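Local coordinates for protein iron dependent repressor (Sulfolobus solfataricus, PDB 2X4H) that probably acts as a metal-dependent, DNA-binding transcriptional regulator of the DtxR/MntR family, binding zinc and pairing into dimers, at residues C[52-55]-C[56-59]; C[10-13]-C[14-17]; C[34-37]-C[38-42]; C[71-74]-C[75-78]. All blocks are in the same frame, centred on the assembly; numbering follows the deposited sequence.

Contact 1 (C[52-55]-C[56-59]); sequences VSHL and EEKG. With ZN (zinc ion), chain L.
With chi1 at -70° in His54 and -74° in Glu57, CG of each residue lies anti to its own carbonyl carbon, and the two side chains run side by side from one turn of helix 45-57, by its place in the chain probably the recognition helix of a winged helix-turn-helix domain. The imidazole and the carboxylate are turned 88° against each other, and Glu57 OE2 comes to the ring edge, close to its plane. There His54 ND1 donates a weak bond of 3.4 Å to Glu57 OE2. The other ring nitrogen, His54 NE2, binds zinc at 2.0 Å, in a site shared with Glu50 and with Glu15 and Glu51 of the second subunit. Glu57 thus stands in the second shell, where its charge is likely to polarise the imidazole and favour this ring rotation. Leu55 packs on Glu15, Tyr18 and Leu19 of helix 13-27, and the amine of Lys58 reaches Glu15 of its own chain. Beneath the side chains, Glu57 N bonds to Ser53 O at 3.0 Å. The turn finishes in a Schellman motif at Gly59, which has positive phi; Gly59 N donates to Glu56 O at 3.0 Å.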
ATOM      1  N   VAL C  52      -4.932   4.104   5.485  1.00 46.11           N
ATOM      2  CA  VAL C  52      -6.270   3.621   5.147  1.00 46.45           C
ATOM      3  C   VAL C  52      -6.423   3.275   3.656  1.00 46.46           C
ATOM      4  O   VAL C  52      -7.054   2.280   3.330  1.00 47.51           O
ATOM      5  CB  VAL C  52      -7.377   4.552   5.661  1.00 47.45           C
ATOM      6  CG1 VAL C  52      -8.720   4.203   5.024  1.00 49.13           C
ATOM      7  CG2 VAL C  52      -7.492   4.429   7.187  1.00 47.89           C
ATOM      8  N   SER C  53      -5.802   4.020   2.749  1.00 46.29           N
ATOM      9  CA  SER C  53      -5.973   3.717   1.317  1.00 47.77           C
ATOM     10  C   SER C  53      -5.238   2.446   0.915  1.00 47.11           C
ATOM     11  O   SER C  53      -5.722   1.682   0.088  1.00 48.28           O
ATOM     12  CB  SER C  53      -5.612   4.922   0.399  1.00 48.93           C
ATOM     13  OG  SER C  53      -4.253   5.256   0.496  1.00 50.21           O
ATOM     14  N   HIS C  54      -4.105   2.181   1.553  1.00 46.22           N
ATOM     15  CA  HIS C  54      -3.459   0.869   1.433  1.00 45.99           C
ATOM     16  C   HIS C  54      -4.254  -0.303   2.006  1.00 45.84           C
ATOM     17  O   HIS C  54      -4.244  -1.395   1.431  1.00 45.21           O
ATOM     18  CB  HIS C  54      -2.056   0.909   2.035  1.00 46.19           C
ATOM     19  CG  HIS C  54      -1.096   1.715   1.214  1.00 46.04           C
ATOM     20  ND1 HIS C  54      -0.849   1.432  -0.109  1.00 47.90           N
ATOM     21  CD2 HIS C  54      -0.333   2.788   1.520  1.00 44.79           C
ATOM     22  CE1 HIS C  54       0.029   2.294  -0.589  1.00 51.39           C
ATOM     23  NE2 HIS C  54       0.354   3.134   0.378  1.00 50.40           N
ATOM     24  N   LEU C  55      -4.932  -0.078   3.128  1.00 46.10           N
ATOM     25  CA  LEU C  55      -5.793  -1.106   3.727  1.00 47.32           C
ATOM     26  C   LEU C  55      -7.021  -1.370   2.850  1.00 49.23           C
ATOM     27  O   LEU C  55      -7.492  -2.504   2.773  1.00 50.68           O
ATOM     28  CB  LEU C  55      -6.231  -0.713   5.146  1.00 47.58           C
ATOM     29  CG  LEU C  55      -5.199  -0.691   6.279  1.00 46.57           C
ATOM     30  CD1 LEU C  55      -5.767   0.016   7.509  1.00 45.90           C
ATOM     31  CD2 LEU C  55      -4.758  -2.093   6.640  1.00 45.87           C
ATOM     32  N   GLU C  56      -7.532  -0.322   2.195  1.00 50.70           N
ATOM     33  CA  GLU C  56      -8.620  -0.475   1.218  1.00 53.14           C
ATOM     34  C   GLU C  56      -8.123  -1.278   0.001  1.00 53.22           C
ATOM     35  O   GLU C  56      -8.827  -2.146  -0.490  1.00 55.48           O
ATOM     36  CB  GLU C  56      -9.218   0.894   0.829  1.00 54.17           C
ATOM     37  CG  GLU C  56     -10.456   0.804  -0.049  1.00 58.88           C
ATOM     38  CD  GLU C  56     -11.310   2.082  -0.062  1.00 63.54           C
ATOM     39  OE1 GLU C  56     -10.782   3.183   0.209  1.00 63.72           O
ATOM     40  OE2 GLU C  56     -12.524   1.974  -0.355  1.00 67.49           O
ATOM     41  N   GLU C  57      -6.900  -1.024  -0.452  1.00 57.82           N
ATOM     42  CA  GLU C  57      -6.288  -1.809  -1.550  1.00 58.53           C
ATOM     43  C   GLU C  57      -6.159  -3.294  -1.244  1.00 57.66           C
ATOM     44  O   GLU C  57      -6.261  -4.123  -2.136  1.00 58.46           O
ATOM     45  CB  GLU C  57      -4.885  -1.285  -1.875  1.00 58.89           C
ATOM     46  CG  GLU C  57      -4.857   0.016  -2.615  1.00 61.56           C
ATOM     47  CD  GLU C  57      -3.445   0.532  -2.860  1.00 63.61           C
ATOM     48  OE1 GLU C  57      -3.318   1.678  -3.342  1.00 65.96           O
ATOM     49  OE2 GLU C  57      -2.469  -0.201  -2.576  1.00 64.01           O
ATOM     50  N   LYS C  58      -5.885  -3.616   0.016  1.00 56.44           N
ATOM     51  CA  LYS C  58      -5.814  -5.019   0.485  1.00 56.11           C
ATOM     52  C   LYS C  58      -7.182  -5.638   0.745  1.00 56.09           C
ATOM     53  O   LYS C  58      -7.266  -6.812   1.066  1.00 56.60           O
ATOM     54  CB  LYS C  58      -4.961  -5.134   1.762  1.00 55.25           C
ATOM     55  CG  LYS C  58      -3.479  -4.895   1.516  1.00 55.55           C
ATOM     56  CD  LYS C  58      -2.691  -4.567   2.794  1.00 55.50           C
ATOM     57  CE  LYS C  58      -2.288  -5.831   3.564  1.00 55.90           C
ATOM     58  NZ  LYS C  58      -1.084  -5.640   4.438  1.00 53.93           N
ATOM     59  N   GLY C  59      -8.240  -4.841   0.625  1.00 55.61           N
ATOM     60  CA  GLY C  59      -9.607  -5.318   0.792  1.00 56.19           C
ATOM     61  C   GLY C  59      -9.984  -5.588   2.241  1.00 55.62           C
ATOM     62  O   GLY C  59     -10.927  -6.328   2.504  1.00 57.00           O
TER
HETATM   63 ZN    ZN L1142       1.485   4.741   0.381  1.00 46.14          ZN

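Contact 2 (C[10-13]-C[14-17]). With ZN (zinc ion), chain K.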
ATOM      1  N   ASN C  10       0.342 -11.567   5.496  1.00 75.51           N
ATOM      2  CA  ASN C  10       0.304 -10.249   4.828  1.00 72.55           C
ATOM      3  C   ASN C  10      -0.577  -9.237   5.552  1.00 66.39           C
ATOM      4  O   ASN C  10      -1.532  -8.695   4.993  1.00 66.24           O
ATOM      5  CB  ASN C  10      -0.146 -10.409   3.373  1.00 77.20           C
ATOM      6  CG  ASN C  10       0.244  -9.219   2.507  1.00 78.56           C
ATOM      7  OD1 ASN C  10       1.424  -8.867   2.408  1.00 81.71           O
ATOM      8  ND2 ASN C  10      -0.740  -8.604   1.866  1.00 78.53           N
ATOM      9  N   LEU C  11      -0.272  -9.031   6.824  1.00 62.32           N
ATOM     10  CA  LEU C  11      -0.956  -8.056   7.664  1.00 57.74           C
ATOM     11  C   LEU C  11       0.056  -7.694   8.715  1.00 56.02           C
ATOM     12  O   LEU C  11       0.500  -8.555   9.464  1.00 57.59           O
ATOM     13  CB  LEU C  11      -2.204  -8.619   8.341  1.00 57.26           C
ATOM     14  CG  LEU C  11      -2.936  -7.644   9.293  1.00 53.89           C
ATOM     15  CD1 LEU C  11      -3.676  -6.537   8.520  1.00 51.77           C
ATOM     16  CD2 LEU C  11      -3.919  -8.361  10.222  1.00 53.95           C
ATOM     17  N   SER C  12       0.440  -6.432   8.782  1.00 53.82           N
ATOM     18  CA  SER C  12       1.485  -6.073   9.714  1.00 53.28           C
ATOM     19  C   SER C  12       0.857  -5.829  11.078  1.00 51.57           C
ATOM     20  O   SER C  12      -0.361  -5.719  11.243  1.00 50.11           O
ATOM     21  CB  SER C  12       2.288  -4.839   9.233  1.00 53.03           C
ATOM     22  OG  SER C  12       1.603  -3.635   9.540  1.00 49.86           O
ATOM     23  N   ARG C  13       1.733  -5.730  12.046  1.00 52.41           N
ATOM     24  CA  ARG C  13       1.368  -5.427  13.405  1.00 52.80           C
ATOM     25  C   ARG C  13       0.754  -4.024  13.530  1.00 51.18           C
ATOM     26  O   ARG C  13      -0.216  -3.831  14.259  1.00 51.35           O
ATOM     27  CB  ARG C  13       2.635  -5.580  14.237  1.00 55.51           C
ATOM     28  CG  ARG C  13       2.575  -5.098  15.652  1.00 58.32           C
ATOM     29  CD  ARG C  13       1.917  -6.062  16.556  1.00 59.61           C
ATOM     30  NE  ARG C  13       2.492  -7.403  16.495  1.00 61.79           N
ATOM     31  CZ  ARG C  13       1.919  -8.429  17.101  1.00 61.77           C
ATOM     32  NH1 ARG C  13       0.806  -8.241  17.787  1.00 61.48           N
ATOM     33  NH2 ARG C  13       2.433  -9.627  17.002  1.00 65.17           N
ATOM     34  N   ARG C  14       1.298  -3.050  12.806  1.00 50.44           N
ATOM     35  CA  ARG C  14       0.736  -1.708  12.819  1.00 50.06           C
ATOM     36  C   ARG C  14      -0.648  -1.674  12.185  1.00 47.60           C
ATOM     37  O   ARG C  14      -1.532  -0.991  12.682  1.00 47.37           O
ATOM     38  CB  ARG C  14       1.644  -0.739  12.071  1.00 51.56           C
ATOM     39  CG  ARG C  14       2.903  -0.433  12.827  1.00 56.99           C
ATOM     40  CD  ARG C  14       4.023  -0.012  11.868  1.00 62.26           C
ATOM     41  NE  ARG C  14       5.232   0.352  12.585  1.00 67.72           N
ATOM     42  CZ  ARG C  14       6.094  -0.525  13.100  1.00 72.31           C
ATOM     43  NH1 ARG C  14       5.905  -1.830  12.967  1.00 72.01           N
ATOM     44  NH2 ARG C  14       7.165  -0.094  13.751  1.00 76.10           N
ATOM     45  N   GLU C  15      -0.817  -2.413  11.091  1.00 46.10           N
ATOM     46  CA  GLU C  15      -2.116  -2.569  10.449  1.00 45.14           C
ATOM     47  C   GLU C  15      -3.130  -3.186  11.386  1.00 45.58           C
ATOM     48  O   GLU C  15      -4.286  -2.735  11.471  1.00 46.27           O
ATOM     49  CB  GLU C  15      -1.987  -3.412   9.180  1.00 46.41           C
ATOM     50  CG  GLU C  15      -1.417  -2.655   7.966  1.00 45.20           C
ATOM     51  CD  GLU C  15      -1.045  -3.564   6.809  1.00 48.17           C
ATOM     52  OE1 GLU C  15      -0.922  -4.774   7.011  1.00 54.44           O
ATOM     53  OE2 GLU C  15      -0.857  -3.089   5.670  1.00 54.33           O
ATOM     54  N   PHE C  16      -2.688  -4.208  12.118  1.00 45.80           N
ATOM     55  CA  PHE C  16      -3.491  -4.803  13.151  1.00 46.73           C
ATOM     56  C   PHE C  16      -4.079  -3.764  14.114  1.00 46.77           C
ATOM     57  O   PHE C  16      -5.274  -3.792  14.389  1.00 47.60           O
ATOM     58  CB  PHE C  16      -2.645  -5.812  13.921  1.00 48.18           C
ATOM     59  CG  PHE C  16      -3.404  -6.622  14.904  1.00 50.57           C
ATOM     60  CD1 PHE C  16      -4.432  -7.448  14.491  1.00 52.05           C
ATOM     61  CD2 PHE C  16      -3.042  -6.622  16.247  1.00 53.94           C
ATOM     62  CE1 PHE C  16      -5.109  -8.239  15.397  1.00 54.92           C
ATOM     63  CE2 PHE C  16      -3.721  -7.410  17.156  1.00 57.91           C
ATOM     64  CZ  PHE C  16      -4.762  -8.210  16.730  1.00 57.57           C
ATOM     65  N   SER C  17      -3.235  -2.878  14.639  1.00 46.75           N
ATOM     66  CA  SER C  17      -3.688  -1.777  15.511  1.00 48.44           C
ATOM     67  C   SER C  17      -4.745  -0.882  14.865  1.00 47.99           C
ATOM     68  O   SER C  17      -5.719  -0.495  15.508  1.00 49.65           O
ATOM     69  CB  SER C  17      -2.499  -0.918  15.947  1.00 49.23           C
ATOM     70  OG  SER C  17      -1.772  -1.593  16.944  1.00 52.70           O
TER
HETATM   71 ZN    ZN K1141      -0.148  -1.075   5.786  1.00 50.28          ZN
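Leu11 sets its CD1 methyl across the aliphatic part of Glu15, 3.6 Å from Glu15 CB, just where helix 13-27 begins. That start is a capping box formed by Ser12 and Glu15. The Ser12 chi1 of 81° sets OG between the backbone N and the carbonyl carbon, facing the first turn, where Ser12 OG accepts from Glu15 N at 3.1 Å. In return Glu15 sends its extended chain back along the turn, and Ser12 N donates an almost straight bond of 2.8 Å to Glu15 OE1. This donor meets the oxygen on its anti side, 32° out of the carboxylate plane.

The same carboxylate is held from other directions as well: OE1 makes a salt bridge with Lys58, and OE2 binds a zinc ion that Glu51 and, from the second subunit, Glu50 and His54 also ligate. The cap therefore positions a metal ligand as well as starting a helix. Ser12 OG additionally bonds to Glu50 of the second subunit. With a valine in place of Ser12, OG is gone, and Glu15 N would probably be left without its cap and that Glu50 without one of its partners.

Phe16 points its ring toward helix 72-94, where Ile78, Leu81 and Ile82 receive it, while Leu11 CD2 stands obliquely to the ring, 4.4 Å from Phe16 CD1. Arg13 bends at chi2 and chi3 and pairs with Asp110. Arg13 O is closely approached from within the same turn, lying 3.2 Å from Phe16 CB.

Contact 3 (C[34-37]-C[38-42]); sequences INRI and AKDLK
Arg36 folds back over the outer side of helix 34-41, bending at chi2 and again at chi3 (-72°), and this brings NH1 over the next turn toward Asp40. The result is a salt bridge with Arg36 NH1 3.5 Å from Asp40 OD2. Guanidinium and carboxylate planes stand 79° apart and the oxygen lies well out of the guanidinium plane, so the attraction is one of charge without a directed N-H. Alongside, Lys39 stretches out fully, its CD 3.9 Å from Arg36 NH1. Arg36 also touches a crystal neighbour, which may influence its pose.

Asp40, its CG anti to the carbonyl carbon (chi1 -63°), turns the flat side of its carboxylate to Arg36 O, which lies 3.0 Å from Asp40 CG, an acceptor against an acceptor. Its OD1 bonds to Tyr25 of helix 13-27. If an alanine stood at Asp40, Tyr25 OH would probably lose its mate and the Arg36 guanidinium its counter-charge, leaving it freer to turn.

On the inner side, Ile37 and Leu41 run side by side, pointing the same way, with Ile37 CG2 3.9 Å from Leu41 CD1. They pack on helix 13-27, and Ile37 together with Ala38 also meets Val48 of helix 45-57, the next helix of the probable helix-turn-helix. The chemistry implies a two-faced helix: apolar branches fix it to its neighbours, while the weakly directional ion pair should tolerate movement at the surface.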
ATOM      1  N   ILE C  34     -11.316   9.371   9.983  1.00 52.83           N
ATOM      2  CA  ILE C  34      -9.871   9.474   9.855  1.00 51.82           C
ATOM      3  C   ILE C  34      -9.240  10.108  11.074  1.00 52.99           C
ATOM      4  O   ILE C  34      -8.256   9.578  11.611  1.00 52.93           O
ATOM      5  CB  ILE C  34      -9.470  10.220   8.580  1.00 52.09           C
ATOM      6  CG1 ILE C  34      -9.893   9.392   7.365  1.00 51.61           C
ATOM      7  CG2 ILE C  34      -7.941  10.490   8.536  1.00 51.03           C
ATOM      8  CD1 ILE C  34      -9.317   7.985   7.360  1.00 51.18           C
ATOM      9  N   ASN C  35      -9.832  11.182  11.568  1.00 54.87           N
ATOM     10  CA  ASN C  35      -9.221  11.919  12.692  1.00 56.76           C
ATOM     11  C   ASN C  35      -9.433  11.298  14.082  1.00 57.57           C
ATOM     12  O   ASN C  35      -8.648  11.540  15.004  1.00 58.84           O
ATOM     13  CB  ASN C  35      -9.668  13.366  12.633  1.00 58.94           C
ATOM     14  CG  ASN C  35      -9.275  14.007  11.322  1.00 58.81           C
ATOM     15  OD1 ASN C  35      -8.111  14.317  11.102  1.00 58.86           O
ATOM     16  ND2 ASN C  35     -10.235  14.155  10.422  1.00 60.21           N
ATOM     17  N   ARG C  36     -10.461  10.468  14.228  1.00 57.69           N
ATOM     18  CA  ARG C  36     -10.648   9.730  15.484  1.00 59.54           C
ATOM     19  C   ARG C  36      -9.628   8.600  15.587  1.00 57.59           C
ATOM     20  O   ARG C  36      -9.023   8.399  16.641  1.00 59.26           O
ATOM     21  CB  ARG C  36     -12.081   9.191  15.614  1.00 61.06           C
ATOM     22  CG  ARG C  36     -13.170  10.271  15.724  1.00 64.28           C
ATOM     23  CD  ARG C  36     -13.066  11.121  17.002  1.00 69.03           C
ATOM     24  NE  ARG C  36     -13.442  10.412  18.228  1.00 73.85           N
ATOM     25  CZ  ARG C  36     -12.636  10.127  19.256  1.00 76.05           C
ATOM     26  NH1 ARG C  36     -11.350  10.451  19.242  1.00 74.45           N
ATOM     27  NH2 ARG C  36     -13.137   9.491  20.322  1.00 80.22           N
ATOM     28  N   ILE C  37      -9.430   7.887  14.478  1.00 54.95           N
ATOM     29  CA  ILE C  37      -8.398   6.856  14.375  1.00 53.76           C
ATOM     30  C   ILE C  37      -7.031   7.444  14.707  1.00 54.30           C
ATOM     31  O   ILE C  37      -6.238   6.830  15.425  1.00 55.14           O
ATOM     32  CB  ILE C  37      -8.317   6.260  12.967  1.00 51.61           C
ATOM     33  CG1 ILE C  37      -9.641   5.603  12.561  1.00 51.70           C
ATOM     34  CG2 ILE C  37      -7.165   5.254  12.885  1.00 50.41           C
ATOM     35  CD1 ILE C  37      -9.687   5.147  11.094  1.00 49.63           C
ATOM     36  N   ALA C  38      -6.778   8.639  14.181  1.00 54.37           N
ATOM     37  CA  ALA C  38      -5.504   9.324  14.342  1.00 55.44           C
ATOM     38  C   ALA C  38      -5.241   9.664  15.802  1.00 58.18           C
ATOM     39  O   ALA C  38      -4.149   9.416  16.327  1.00 58.76           O
ATOM     40  CB  ALA C  38      -5.483  10.596  13.485  1.00 55.12           C
ATOM     41  N   LYS C  39      -6.250  10.229  16.458  1.00 60.68           N
ATOM     42  CA  LYS C  39      -6.128  10.591  17.869  1.00 64.35           C
ATOM     43  C   LYS C  39      -6.000   9.357  18.776  1.00 65.60           C
ATOM     44  O   LYS C  39      -5.174   9.339  19.714  1.00 68.07           O
ATOM     45  CB  LYS C  39      -7.327  11.444  18.282  1.00 67.18           C
ATOM     46  CG  LYS C  39      -7.192  12.155  19.636  1.00 72.27           C
ATOM     47  CD  LYS C  39      -8.454  12.978  19.924  1.00 76.05           C
ATOM     48  CE  LYS C  39      -8.416  13.666  21.279  1.00 81.20           C
ATOM     49  NZ  LYS C  39      -9.496  14.709  21.355  1.00 84.20           N
ATOM     50  N   ASP C  40      -6.788   8.322  18.495  1.00 64.42           N
ATOM     51  CA  ASP C  40      -6.702   7.081  19.287  1.00 66.40           C
ATOM     52  C   ASP C  40      -5.297   6.458  19.233  1.00 65.43           C
ATOM     53  O   ASP C  40      -4.764   6.056  20.259  1.00 67.84           O
ATOM     54  CB  ASP C  40      -7.761   6.068  18.833  1.00 65.95           C
ATOM     55  CG  ASP C  40      -9.195   6.572  19.045  1.00 68.52           C
ATOM     56  OD1 ASP C  40     -10.136   5.988  18.467  1.00 67.32           O
ATOM     57  OD2 ASP C  40      -9.384   7.563  19.785  1.00 71.87           O
ATOM     58  N   LEU C  41      -4.689   6.424  18.044  1.00 62.53           N
ATOM     59  CA  LEU C  41      -3.343   5.854  17.862  1.00 62.02           C
ATOM     60  C   LEU C  41      -2.208   6.858  18.094  1.00 62.52           C
ATOM     61  O   LEU C  41      -1.037   6.489  18.028  1.00 62.64           O
ATOM     62  CB  LEU C  41      -3.218   5.245  16.459  1.00 59.31           C
ATOM     63  CG  LEU C  41      -4.138   4.057  16.190  1.00 59.08           C
ATOM     64  CD1 LEU C  41      -4.098   3.685  14.724  1.00 55.83           C
ATOM     65  CD2 LEU C  41      -3.774   2.847  17.113  1.00 60.74           C
ATOM     66  N   LYS C  42      -2.551   8.113  18.379  1.00 63.45           N
ATOM     67  CA  LYS C  42      -1.556   9.171  18.624  1.00 64.70           C
ATOM     68  C   LYS C  42      -0.645   9.385  17.419  1.00 62.17           C
ATOM     69  O   LYS C  42       0.579   9.423  17.565  1.00 62.86           O
ATOM     70  CB  LYS C  42      -0.706   8.867  19.873  1.00 68.04           C
ATOM     71  CG  LYS C  42      -1.515   8.573  21.132  1.00 72.87           C
ATOM     72  CD  LYS C  42      -0.681   8.697  22.422  1.00 78.67           C
ATOM     73  CE  LYS C  42       0.355   7.574  22.596  1.00 80.55           C
ATOM     74  NZ  LYS C  42       1.568   7.769  21.739  1.00 78.88           N
TER

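Contact 4 (C[71-74]-C[75-78]); sequences TNNG and TRSI
The guanidinium of Arg76 curls back over the first turn of helix 72-94, one face over the backbone oxygen of Asn72 and its edge toward the amide of Asn73. This turn is a capped helix start: Thr71 is the N-cap, its OG1 accepting from Gly74 N at 3.1 Å and also hydrogen-bonding Gly59 O, and it lies just after the two-stranded wing of the winged-helix fold.

Asn72 O sits 3.6 Å above the guanidinium plane, offset toward the rim, and also accepts the helical bond from Arg76 N. Arg76 and Asn73 approach each other obliquely, with amide and guanidinium planes 79° apart. Arg76 NH1 comes within 2.7 Å of Asn73 OD1, but the bond is weak because its N-H points well aside (118°). A bend at chi3 returns the arginine chain over the helix start.

On another side of the turn, Asn72 OD1 and Thr75 OG1 are bridged by one water, 2.6 Å from the Thr75 hydroxyl. The Ser77 side chain touches Leu11, Leu19 and Leu60, while Ile78 packs on Phe16 and Leu19 of helix 13-27. Gly74 O accepts from Ile78 N. The Ser77 hydroxyl, tucked against the preceding turn, has two carbonyls in reach for a single proton: Ser77 OG lies 2.9 Å from Gly74 O and 3.0 Å from Asn73 O.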
ATOM      1  N   THR C  71     -13.959  -4.701   6.529  1.00 60.76           N
ATOM      2  CA  THR C  71     -14.606  -5.701   5.688  1.00 61.92           C
ATOM      3  C   THR C  71     -14.586  -7.077   6.363  1.00 63.22           C
ATOM      4  O   THR C  71     -13.881  -7.282   7.339  1.00 61.44           O
ATOM      5  CB  THR C  71     -13.887  -5.831   4.350  1.00 62.41           C
ATOM      6  OG1 THR C  71     -12.545  -6.287   4.572  1.00 59.39           O
ATOM      7  CG2 THR C  71     -13.863  -4.483   3.612  1.00 61.94           C
ATOM      8  N   ASN C  72     -15.332  -8.031   5.826  1.00 66.16           N
ATOM      9  CA  ASN C  72     -15.314  -9.384   6.390  1.00 68.27           C
ATOM     10  C   ASN C  72     -13.890  -9.942   6.394  1.00 67.22           C
ATOM     11  O   ASN C  72     -13.476 -10.560   7.374  1.00 66.16           O
ATOM     12  CB  ASN C  72     -16.279 -10.329   5.659  1.00 71.43           C
ATOM     13  CG  ASN C  72     -17.742 -10.089   6.041  1.00 74.63           C
ATOM     14  OD1 ASN C  72     -18.036  -9.433   7.042  1.00 74.91           O
ATOM     15  ND2 ASN C  72     -18.661 -10.629   5.243  1.00 77.72           N
ATOM     16  N   ASN C  73     -13.160  -9.697   5.303  1.00 67.00           N
ATOM     17  CA  ASN C  73     -11.753 -10.054   5.205  1.00 66.92           C
ATOM     18  C   ASN C  73     -10.903  -9.377   6.279  1.00 64.42           C
ATOM     19  O   ASN C  73      -9.920  -9.941   6.736  1.00 63.36           O
ATOM     20  CB  ASN C  73     -11.197  -9.721   3.818  1.00 68.12           C
ATOM     21  CG  ASN C  73     -11.501 -10.787   2.782  1.00 71.82           C
ATOM     22  OD1 ASN C  73     -11.906 -11.902   3.100  1.00 73.94           O
ATOM     23  ND2 ASN C  73     -11.286 -10.448   1.529  1.00 73.91           N
ATOM     24  N   GLY C  74     -11.303  -8.174   6.682  1.00 63.07           N
ATOM     25  CA  GLY C  74     -10.606  -7.438   7.725  1.00 62.02           C
ATOM     26  C   GLY C  74     -10.718  -8.095   9.088  1.00 61.88           C
ATOM     27  O   GLY C  74      -9.708  -8.292   9.768  1.00 60.82           O
ATOM     28  N   THR C  75     -11.961  -8.389   9.477  1.00 62.88           N
ATOM     29  CA  THR C  75     -12.307  -9.164  10.678  1.00 63.97           C
ATOM     30  C   THR C  75     -11.541 -10.485  10.655  1.00 65.00           C
ATOM     31  O   THR C  75     -10.833 -10.811  11.595  1.00 65.09           O
ATOM     32  CB  THR C  75     -13.819  -9.424  10.728  1.00 66.08           C
ATOM     33  OG1 THR C  75     -14.517  -8.175  10.681  1.00 64.12           O
ATOM     34  CG2 THR C  75     -14.248 -10.204  12.007  1.00 67.12           C
ATOM     35  N   ARG C  76     -11.629 -11.195   9.540  1.00 66.07           N
ATOM     36  CA  ARG C  76     -10.906 -12.446   9.339  1.00 67.64           C
ATOM     37  C   ARG C  76      -9.391 -12.351   9.622  1.00 66.09           C
ATOM     38  O   ARG C  76      -8.819 -13.244  10.248  1.00 66.88           O
ATOM     39  CB  ARG C  76     -11.143 -12.964   7.915  1.00 69.90           C
ATOM     40  CG  ARG C  76     -11.574 -14.418   7.830  1.00 74.83           C
ATOM     41  CD  ARG C  76     -12.052 -14.801   6.434  1.00 79.55           C
ATOM     42  NE  ARG C  76     -13.513 -14.772   6.359  1.00 83.18           N
ATOM     43  CZ  ARG C  76     -14.255 -13.966   5.594  1.00 84.81           C
ATOM     44  NH1 ARG C  76     -13.707 -13.079   4.768  1.00 84.22           N
ATOM     45  NH2 ARG C  76     -15.580 -14.062   5.649  1.00 86.73           N
ATOM     46  N   SER C  77      -8.744 -11.286   9.172  1.00 63.99           N
ATOM     47  CA  SER C  77      -7.306 -11.125   9.368  1.00 63.14           C
ATOM     48  C   SER C  77      -6.931 -10.650  10.785  1.00 61.24           C
ATOM     49  O   SER C  77      -5.858 -10.962  11.250  1.00 60.90           O
ATOM     50  CB  SER C  77      -6.702 -10.200   8.288  1.00 63.12           C
ATOM     51  OG  SER C  77      -7.430  -9.001   8.179  1.00 63.66           O
ATOM     52  N   ILE C  78      -7.794  -9.895  11.460  1.00 60.39           N
ATOM     53  CA  ILE C  78      -7.638  -9.638  12.902  1.00 60.74           C
ATOM     54  C   ILE C  78      -7.582 -10.971  13.697  1.00 61.70           C
ATOM     55  O   ILE C  78      -6.697 -11.187  14.507  1.00 60.43           O
ATOM     56  CB  ILE C  78      -8.816  -8.806  13.467  1.00 61.13           C
ATOM     57  CG1 ILE C  78      -8.628  -7.323  13.176  1.00 60.72           C
ATOM     58  CG2 ILE C  78      -8.971  -9.001  14.978  1.00 61.60           C
ATOM     59  CD1 ILE C  78      -9.806  -6.483  13.588  1.00 60.01           C
TER
HETATM   60  O   HOH W   1     -16.934  -7.961   9.674  1.00 12.88           O

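In the fold
Contacts 1, 2 and 3 belong to the DNA-binding part of the chain, whereas contact 4 starts the long helix leading into the metal-binding and dimerisation part. Contacts 1 and 2 bury His54, Leu55, Leu11 and Glu15; joined by the salt bridge from Lys58 to Glu15, they bring Glu15 and His54 to zinc at the subunit interface. Contact 3, about 17 Å from contact 1 between centres, is more peripheral: its ion pair lies at the exposed side, and no other subunit touches it. Contact 4, likewise untouched, has an exposed polar rim, but Ser77 and Ile78 meet Leu11 and Phe16 of contact 2, and Thr71 OG1 bonds to Gly59 O of contact 1. Helix starts define contacts 2 and 4, Schellman motifs contacts 1 and 3.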